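Local coordinates for protein B-agarase (Agarivorans gilvus, PDB 5Z6P) that is a family 50 glycoside hydrolase with agarase activity, probably hydrolysing beta-glycosidic linkages of agarose, at residues A[447-452]-A[499-504]; A[495-500]-A[608-613]. All blocks are in the same frame, centred on the assembly; numbering follows the deposited sequence.

Contact 1: residues A[447-452]-A[499-504]; sequences IPFFAN and PWCVGI
Phe-449 and Phe-450 of strand 449-453 each lay a ring against strand 501-506, on opposite faces of a parallel beta pair. Three backbone hydrogen bonds join the strands. Phe-449 uses both its polar backbone atoms: its N donates to Trp-500 O (3.0 Å), and its O accepts from Val-502 N (2.8 Å). Farther on, Ala-451 N reaches Gly-503 O at 2.9 Å. Weaker CA-H...O contacts accompany them, such as Cys-501 CA to Phe-449 O and, past the last bond, Ile-504 CA to Ala-451 O.

Both phenylalanine rings take a CH-pi contact. A chi1 of 66° sets CG of Phe-449 between the backbone N and the carbonyl carbon and swings the ring over the partner strand, where Cys-501 CA lies over one face, 4.0 Å from the Phe-449 ring centroid. The sulfur of Cys-501 approaches the same ring obliquely, a sulfur-aromatic contact, and Cys-501 SG also touches Ala-451 CB at 3.7 Å. On the other face of the sheet, Val-502 CB stands over the Phe-450 ring toward its rim, while Val-502 CG1 meets Phe-450 CZ at 3.4 Å. Val-502 CG2 packs on Pro-448 CB (3.6 Å), so this valine wedges between proline and phenylalanine. At the start of the pair, the Trp-500 indole turns the edge of its six-membered ring to Pro-448, Trp-500 CZ3 coming 3.7 Å from Pro-448 CD.

Strand 449-453 is at one edge of a three-stranded parallel sheet, and strand 501-506 is its middle member, bonded beyond to strand 614-615. Ile-495 and Val-491 of helix 478-495 cover the face of Phe-449, Cys-501 and Ala-451. On the face of Phe-450 and Val-502 lie Tyr-300 and Ala-302 of strand 299-305, and His-713 meets the Phe-450 ring edge-to-face.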
ATOM      1  N   ILE A 447       5.910  -5.042  25.115  1.00 22.06           N
ATOM      2  CA  ILE A 447       4.938  -5.203  24.039  1.00 20.48           C
ATOM      3  C   ILE A 447       5.455  -6.169  22.966  1.00 17.33           C
ATOM      4  O   ILE A 447       6.605  -6.075  22.569  1.00 19.91           O
ATOM      5  CB  ILE A 447       4.592  -3.828  23.399  1.00 19.30           C
ATOM      6  CG1 ILE A 447       3.510  -3.985  22.332  1.00 18.88           C
ATOM      7  CG2 ILE A 447       5.852  -3.134  22.852  1.00 18.07           C
ATOM      8  CD1 ILE A 447       2.805  -2.687  21.969  1.00 17.13           C
ATOM      9  N   PRO A 448       4.609  -7.125  22.522  1.00 18.45           N
ATOM     10  CA  PRO A 448       5.018  -8.065  21.470  1.00 17.08           C
ATOM     11  C   PRO A 448       5.344  -7.345  20.159  1.00 19.49           C
ATOM     12  O   PRO A 448       4.890  -6.223  19.939  1.00 17.00           O
ATOM     13  CB  PRO A 448       3.803  -8.962  21.301  1.00 16.53           C
ATOM     14  CG  PRO A 448       3.045  -8.839  22.613  1.00 18.53           C
ATOM     15  CD  PRO A 448       3.267  -7.433  23.045  1.00 17.67           C
ATOM     16  N   PHE A 449       6.132  -7.983  19.307  1.00 17.61           N
ATOM     17  CA  PHE A 449       6.507  -7.382  18.037  1.00 18.08           C
ATOM     18  C   PHE A 449       6.513  -8.440  16.922  1.00 17.71           C
ATOM     19  O   PHE A 449       6.524  -9.631  17.200  1.00 17.33           O
ATOM     20  CB  PHE A 449       7.878  -6.717  18.148  1.00 15.61           C
ATOM     21  CG  PHE A 449       8.994  -7.690  18.388  1.00 18.48           C
ATOM     22  CD1 PHE A 449       9.323  -8.091  19.669  1.00 17.87           C
ATOM     23  CD2 PHE A 449       9.711  -8.216  17.328  1.00 15.31           C
ATOM     24  CE1 PHE A 449      10.339  -9.004  19.883  1.00 15.18           C
ATOM     25  CE2 PHE A 449      10.708  -9.129  17.541  1.00 13.56           C
ATOM     26  CZ  PHE A 449      11.022  -9.528  18.815  1.00 13.56           C
ATOM     27  N   PHE A 450       6.494  -7.987  15.674  1.00 15.18           N
ATOM     28  CA  PHE A 450       6.609  -8.875  14.532  1.00 15.17           C
ATOM     29  C   PHE A 450       7.993  -8.681  13.892  1.00 16.29           C
ATOM     30  O   PHE A 450       8.461  -7.566  13.767  1.00 17.02           O
ATOM     31  CB  PHE A 450       5.489  -8.606  13.529  1.00 12.46           C
ATOM     32  CG  PHE A 450       4.131  -9.123  13.967  1.00 16.56           C
ATOM     33  CD1 PHE A 450       3.425  -8.524  15.006  1.00 15.24           C
ATOM     34  CD2 PHE A 450       3.557 -10.206  13.325  1.00 13.43           C
ATOM     35  CE1 PHE A 450       2.178  -9.019  15.391  1.00 15.45           C
ATOM     36  CE2 PHE A 450       2.306 -10.703  13.704  1.00 14.15           C
ATOM     37  CZ  PHE A 450       1.616 -10.108  14.733  1.00 11.04           C
ATOM     38  N   ALA A 451       8.653  -9.775  13.525  1.00 17.20           N
ATOM     39  CA  ALA A 451       9.979  -9.715  12.905  1.00 16.48           C
ATOM     40  C   ALA A 451       9.860  -9.882  11.386  1.00 14.70           C
ATOM     41  O   ALA A 451       8.846 -10.372  10.891  1.00 14.83           O
ATOM     42  CB  ALA A 451      10.897 -10.788  13.482  1.00 13.57           C
ATOM     43  N   ASN A 452      10.890  -9.464  10.661  1.00 16.21           N
ATOM     44  CA  ASN A 452      10.893  -9.531   9.206  1.00 16.34           C
ATOM     45  C   ASN A 452      12.288  -9.806   8.659  1.00 17.68           C
ATOM     46  O   ASN A 452      13.288  -9.428   9.268  1.00 17.49           O
ATOM     47  CB  ASN A 452      10.383  -8.236   8.611  1.00 16.38           C
ATOM     48  CG  ASN A 452      11.423  -7.135   8.667  1.00 17.18           C
ATOM     49  OD1 ASN A 452      11.553  -6.445   9.677  1.00 18.17           O
ATOM     50  ND2 ASN A 452      12.192  -6.991   7.598  1.00 13.69           N
ATOM     51  N   PRO A 499      10.134 -15.006  23.250  1.00 22.48           N
ATOM     52  CA  PRO A 499       8.704 -15.281  23.099  1.00 19.12           C
ATOM     53  C   PRO A 499       7.894 -14.025  22.779  1.00 19.36           C
ATOM     54  O   PRO A 499       6.755 -14.146  22.353  1.00 17.79           O
ATOM     55  CB  PRO A 499       8.308 -15.852  24.460  1.00 18.64           C
ATOM     56  CG  PRO A 499       9.307 -15.267  25.385  1.00 24.00           C
ATOM     57  CD  PRO A 499      10.594 -15.235  24.627  1.00 19.73           C
ATOM     58  N   TRP A 500       8.483 -12.849  22.968  1.00 19.03           N
ATOM     59  CA  TRP A 500       7.827 -11.587  22.625  1.00 20.51           C
ATOM     60  C   TRP A 500       7.678 -11.385  21.113  1.00 19.24           C
ATOM     61  O   TRP A 500       6.953 -10.496  20.672  1.00 18.65           O
ATOM     62  CB  TRP A 500       8.603 -10.395  23.208  1.00 22.41           C
ATOM     63  CG  TRP A 500       8.469 -10.228  24.700  1.00 20.91           C
ATOM     64  CD1 TRP A 500       9.334 -10.671  25.654  1.00 22.75           C
ATOM     65  CD2 TRP A 500       7.414  -9.560  25.395  1.00 17.70           C
ATOM     66  NE1 TRP A 500       8.883 -10.321  26.903  1.00 25.11           N
ATOM     67  CE2 TRP A 500       7.706  -9.636  26.771  1.00 22.68           C
ATOM     68  CE3 TRP A 500       6.250  -8.907  24.991  1.00 19.20           C
ATOM     69  CZ2 TRP A 500       6.872  -9.079  27.747  1.00 21.39           C
ATOM     70  CZ3 TRP A 500       5.422  -8.357  25.962  1.00 18.91           C
ATOM     71  CH2 TRP A 500       5.742  -8.442  27.323  1.00 18.25           C
ATOM     72  N   CYS A 501       8.381 -12.189  20.317  1.00 20.61           N
ATOM     73  CA  CYS A 501       8.221 -12.123  18.868  1.00 17.73           C
ATOM     74  C   CYS A 501       7.016 -12.925  18.441  1.00 17.27           C
ATOM     75  O   CYS A 501       7.033 -14.139  18.533  1.00 19.58           O
ATOM     76  CB  CYS A 501       9.457 -12.648  18.127  1.00 15.72           C
ATOM     77  SG  CYS A 501       9.238 -12.579  16.326  1.00 16.98           S
ATOM     78  N   VAL A 502       5.985 -12.253  17.952  1.00 19.23           N
ATOM     79  CA  VAL A 502       4.751 -12.936  17.593  1.00 16.76           C
ATOM     80  C   VAL A 502       4.952 -13.856  16.396  1.00 18.63           C
ATOM     81  O   VAL A 502       4.460 -14.984  16.379  1.00 15.84           O
ATOM     82  CB  VAL A 502       3.616 -11.946  17.265  1.00 15.86           C
ATOM     83  CG1 VAL A 502       2.391 -12.713  16.849  1.00 15.34           C
ATOM     84  CG2 VAL A 502       3.303 -11.073  18.485  1.00 16.25           C
ATOM     85  N   GLY A 503       5.683 -13.357  15.403  1.00 12.94           N
ATOM     86  CA  GLY A 503       5.933 -14.114  14.198  1.00 16.36           C
ATOM     87  C   GLY A 503       6.856 -13.386  13.242  1.00 14.31           C
ATOM     88  O   GLY A 503       7.213 -12.240  13.461  1.00 13.57           O
ATOM     89  N   ILE A 504       7.223 -14.073  12.164  1.00 17.76           N
ATOM     90  CA  ILE A 504       8.201 -13.579  11.213  1.00 15.53           C
ATOM     91  C   ILE A 504       7.625 -13.495   9.809  1.00 16.86           C
ATOM     92  O   ILE A 504       7.173 -14.497   9.265  1.00 14.72           O
ATOM     93  CB  ILE A 504       9.439 -14.490  11.182  1.00 16.55           C
ATOM     94  CG1 ILE A 504       9.971 -14.706  12.610  1.00 16.37           C
ATOM     95  CG2 ILE A 504      10.502 -13.912  10.235  1.00 16.57           C
ATOM     96  CD1 ILE A 504      10.713 -15.995  12.785  1.00 17.88           C
TER

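Contact 2: residues A[495-500]-A[608-613]; sequences IKDTPW and KQLPNH
His-613 points its imidazole at the type I' turn of Ile-495 to Thr-498, which links helix 478-495 to strand 501-506. The histidine closes a type I turn, Leu-610 to His-613, that follows helix 581-609, so two helix-to-strand connections meet at the N-terminal end of the parallel strands, consistent with the (beta/alpha)8 barrel of these glycoside hydrolases.

The ring is used both at its edge and over a face. At its edge, NE2 donates to the carbonyl O of Thr-498; Asp-497 O also lies near the ring plane, 3.6 Å from His-613 CE1. Over one face comes the end of Ile-495, approaching from the opposite direction to the histidine side chain. Ile-495 CD1 stands 3.9 Å from the His-613 ring centroid, a CH-pi contact displaced toward the rim. A chi1 of 70° places CG1 of this isoleucine between its backbone N and carbonyl carbon, and the nearly extended chi2 carries CD1 onto the ring. Leu-610 CD2 flanks Ile-495 CD1 at 4.1 Å and also touches Asp-497 OD1 at 3.7 Å. That carboxylate oxygen has its charged partner in Lys-492, which also bonds to Gln-609 O and so ties both connections to helix 478-495. Tyr-280 meets the imidazole edge-to-face.

The His-613 NE2 to Thr-498 O bond is 2.9 Å long and almost straight at the hydrogen (178°); the acceptor lies in the imidazole plane, but the donor sits well above the carbonyl plane.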
ATOM      1  N   ILE A 495      16.244 -11.512  17.109  1.00 18.58           N
ATOM      2  CA  ILE A 495      15.164 -11.716  18.059  1.00 17.68           C
ATOM      3  C   ILE A 495      15.622 -12.583  19.221  1.00 19.71           C
ATOM      4  O   ILE A 495      14.933 -12.684  20.236  1.00 23.39           O
ATOM      5  CB  ILE A 495      13.896 -12.333  17.382  1.00 17.32           C
ATOM      6  CG1 ILE A 495      14.113 -13.793  16.971  1.00 15.21           C
ATOM      7  CG2 ILE A 495      13.399 -11.438  16.225  1.00 13.43           C
ATOM      8  CD1 ILE A 495      12.827 -14.584  16.875  1.00 15.73           C
ATOM      9  N   LYS A 496      16.794 -13.196  19.073  1.00 23.38           N
ATOM     10  CA  LYS A 496      17.379 -14.022  20.125  1.00 20.62           C
ATOM     11  C   LYS A 496      16.363 -14.971  20.776  1.00 24.42           C
ATOM     12  O   LYS A 496      16.298 -15.062  22.000  1.00 27.46           O
ATOM     13  CB  LYS A 496      18.016 -13.118  21.185  1.00 22.30           C
ATOM     14  CG  LYS A 496      19.124 -12.232  20.618  1.00 28.68           C
ATOM     15  CD  LYS A 496      19.763 -11.322  21.661  1.00 38.14           C
ATOM     16  CE  LYS A 496      20.869 -10.450  21.048  1.00 35.63           C
ATOM     17  NZ  LYS A 496      20.349  -9.585  19.942  1.00 36.38           N
ATOM     18  N   ASP A 497      15.555 -15.632  19.947  1.00 20.86           N
ATOM     19  CA  ASP A 497      14.566 -16.619  20.387  1.00 18.37           C
ATOM     20  C   ASP A 497      13.466 -16.116  21.356  1.00 22.26           C
ATOM     21  O   ASP A 497      12.783 -16.936  21.977  1.00 20.64           O
ATOM     22  CB  ASP A 497      15.287 -17.815  21.040  1.00 25.10           C
ATOM     23  CG  ASP A 497      16.187 -18.578  20.059  1.00 27.50           C
ATOM     24  OD1 ASP A 497      16.653 -17.980  19.080  1.00 29.95           O
ATOM     25  OD2 ASP A 497      16.425 -19.783  20.264  1.00 40.68           O
ATOM     26  N   THR A 498      13.272 -14.799  21.475  1.00 21.22           N
ATOM     27  CA  THR A 498      12.345 -14.270  22.487  1.00 20.05           C
ATOM     28  C   THR A 498      10.876 -14.616  22.204  1.00 24.03           C
ATOM     29  O   THR A 498      10.406 -14.527  21.082  1.00 19.92           O
ATOM     30  CB  THR A 498      12.474 -12.714  22.656  1.00 21.03           C
ATOM     31  OG1 THR A 498      11.664 -12.289  23.759  1.00 22.36           O
ATOM     32  CG2 THR A 498      12.041 -11.960  21.411  1.00 16.97           C
ATOM     33  N   PRO A 499      10.134 -15.006  23.250  1.00 22.48           N
ATOM     34  CA  PRO A 499       8.704 -15.281  23.099  1.00 19.12           C
ATOM     35  C   PRO A 499       7.894 -14.025  22.779  1.00 19.36           C
ATOM     36  O   PRO A 499       6.755 -14.146  22.353  1.00 17.79           O
ATOM     37  CB  PRO A 499       8.308 -15.852  24.460  1.00 18.64           C
ATOM     38  CG  PRO A 499       9.307 -15.267  25.385  1.00 24.00           C
ATOM     39  CD  PRO A 499      10.594 -15.235  24.627  1.00 19.73           C
ATOM     40  N   TRP A 500       8.483 -12.849  22.968  1.00 19.03           N
ATOM     41  CA  TRP A 500       7.827 -11.587  22.625  1.00 20.51           C
ATOM     42  C   TRP A 500       7.678 -11.385  21.113  1.00 19.24           C
ATOM     43  O   TRP A 500       6.953 -10.496  20.672  1.00 18.65           O
ATOM     44  CB  TRP A 500       8.603 -10.395  23.208  1.00 22.41           C
ATOM     45  CG  TRP A 500       8.469 -10.228  24.700  1.00 20.91           C
ATOM     46  CD1 TRP A 500       9.334 -10.671  25.654  1.00 22.75           C
ATOM     47  CD2 TRP A 500       7.414  -9.560  25.395  1.00 17.70           C
ATOM     48  NE1 TRP A 500       8.883 -10.321  26.903  1.00 25.11           N
ATOM     49  CE2 TRP A 500       7.706  -9.636  26.771  1.00 22.68           C
ATOM     50  CE3 TRP A 500       6.250  -8.907  24.991  1.00 19.20           C
ATOM     51  CZ2 TRP A 500       6.872  -9.079  27.747  1.00 21.39           C
ATOM     52  CZ3 TRP A 500       5.422  -8.357  25.962  1.00 18.91           C
ATOM     53  CH2 TRP A 500       5.742  -8.442  27.323  1.00 18.25           C
ATOM     54  N   LYS A 608      14.324 -24.708  11.007  1.00 13.31           N
ATOM     55  CA  LYS A 608      15.599 -25.306  11.423  1.00 15.07           C
ATOM     56  C   LYS A 608      16.247 -24.490  12.522  1.00 18.39           C
ATOM     57  O   LYS A 608      16.937 -25.030  13.377  1.00 21.70           O
ATOM     58  CB  LYS A 608      16.601 -25.425  10.258  1.00 14.23           C
ATOM     59  CG  LYS A 608      16.315 -26.525   9.205  1.00 17.79           C
ATOM     60  CD  LYS A 608      17.334 -26.441   8.057  1.00 16.86           C
ATOM     61  CE  LYS A 608      16.892 -27.219   6.830  1.00 16.82           C
ATOM     62  NZ  LYS A 608      17.969 -27.302   5.809  1.00 14.15           N
ATOM     63  N   GLN A 609      16.042 -23.177  12.480  1.00 15.37           N
ATOM     64  CA  GLN A 609      16.697 -22.281  13.429  1.00 18.61           C
ATOM     65  C   GLN A 609      15.718 -21.683  14.442  1.00 19.86           C
ATOM     66  O   GLN A 609      16.105 -21.334  15.556  1.00 20.87           O
ATOM     67  CB  GLN A 609      17.416 -21.161  12.685  1.00 14.84           C
ATOM     68  CG  GLN A 609      18.400 -21.646  11.623  1.00 15.33           C
ATOM     69  CD  GLN A 609      19.233 -20.513  11.075  1.00 16.66           C
ATOM     70  OE1 GLN A 609      19.812 -19.730  11.836  1.00 15.52           O
ATOM     71  NE2 GLN A 609      19.291 -20.407   9.751  1.00 15.19           N
ATOM     72  N   LEU A 610      14.453 -21.581  14.053  1.00 14.60           N
ATOM     73  CA  LEU A 610      13.446 -20.965  14.912  1.00 16.64           C
ATOM     74  C   LEU A 610      12.163 -21.786  14.934  1.00 17.27           C
ATOM     75  O   LEU A 610      11.115 -21.309  14.518  1.00 16.53           O
ATOM     76  CB  LEU A 610      13.149 -19.530  14.446  1.00 18.23           C
ATOM     77  CG  LEU A 610      14.299 -18.540  14.585  1.00 17.86           C
ATOM     78  CD1 LEU A 610      14.028 -17.233  13.825  1.00 19.08           C
ATOM     79  CD2 LEU A 610      14.553 -18.260  16.058  1.00 17.98           C
ATOM     80  N   PRO A 611      12.250 -23.026  15.436  1.00 15.31           N
ATOM     81  CA  PRO A 611      11.167 -23.992  15.279  1.00 18.76           C
ATOM     82  C   PRO A 611       9.896 -23.620  16.036  1.00 17.75           C
ATOM     83  O   PRO A 611       8.864 -24.213  15.774  1.00 19.11           O
ATOM     84  CB  PRO A 611      11.774 -25.290  15.838  1.00 17.41           C
ATOM     85  CG  PRO A 611      12.780 -24.843  16.815  1.00 16.17           C
ATOM     86  CD  PRO A 611      13.336 -23.548  16.282  1.00 18.98           C
ATOM     87  N   ASN A 612       9.975 -22.650  16.935  1.00 20.65           N
ATOM     88  CA  ASN A 612       8.862 -22.310  17.823  1.00 16.88           C
ATOM     89  C   ASN A 612       8.085 -21.066  17.395  1.00 17.95           C
ATOM     90  O   ASN A 612       7.087 -20.705  18.011  1.00 16.71           O
ATOM     91  CB  ASN A 612       9.386 -22.096  19.242  1.00 16.43           C
ATOM     92  CG  ASN A 612       9.992 -23.341  19.829  1.00 17.63           C
ATOM     93  OD1 ASN A 612       9.369 -24.390  19.837  1.00 21.88           O
ATOM     94  ND2 ASN A 612      11.220 -23.235  20.306  1.00 20.52           N
ATOM     95  N   HIS A 613       8.571 -20.386  16.365  1.00 16.96           N
ATOM     96  CA  HIS A 613       8.007 -19.096  15.999  1.00 15.43           C
ATOM     97  C   HIS A 613       7.177 -19.191  14.731  1.00 19.24           C
ATOM     98  O   HIS A 613       7.540 -19.892  13.789  1.00 18.17           O
ATOM     99  CB  HIS A 613       9.107 -18.057  15.820  1.00 15.20           C
ATOM    100  CG  HIS A 613       9.708 -17.574  17.100  1.00 18.27           C
ATOM    101  ND1 HIS A 613      10.713 -18.249  17.751  1.00 19.21           N
ATOM    102  CD2 HIS A 613       9.454 -16.468  17.843  1.00 17.34           C
ATOM    103  CE1 HIS A 613      11.052 -17.586  18.843  1.00 18.08           C
ATOM    104  NE2 HIS A 613      10.305 -16.499  18.920  1.00 15.95           N
TER

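The centres of contacts 1 and 2 lie about 9 Å apart, and their segments share Pro-499 and Trp-500. Along the chain, 447-452 comes first, then helix 478-495 with its turn 495-500, strand 501-506 and, over a hundred residues later, 608-613. Contact 1 joins the first two strands of the parallel sheet 449-453, 501-506, 614-615; contact 2 packs together the connections leading into the second and third. They touch directly: Ala-451 CB meets Ile-495 CG2 at 3.8 Å, and Ile-504 CD1 meets Leu-610 CD1 at 3.7 Å. Together they join strands of the probable catalytic barrel, through Ile-495 and Leu-610, to the turns at their N-terminal ends.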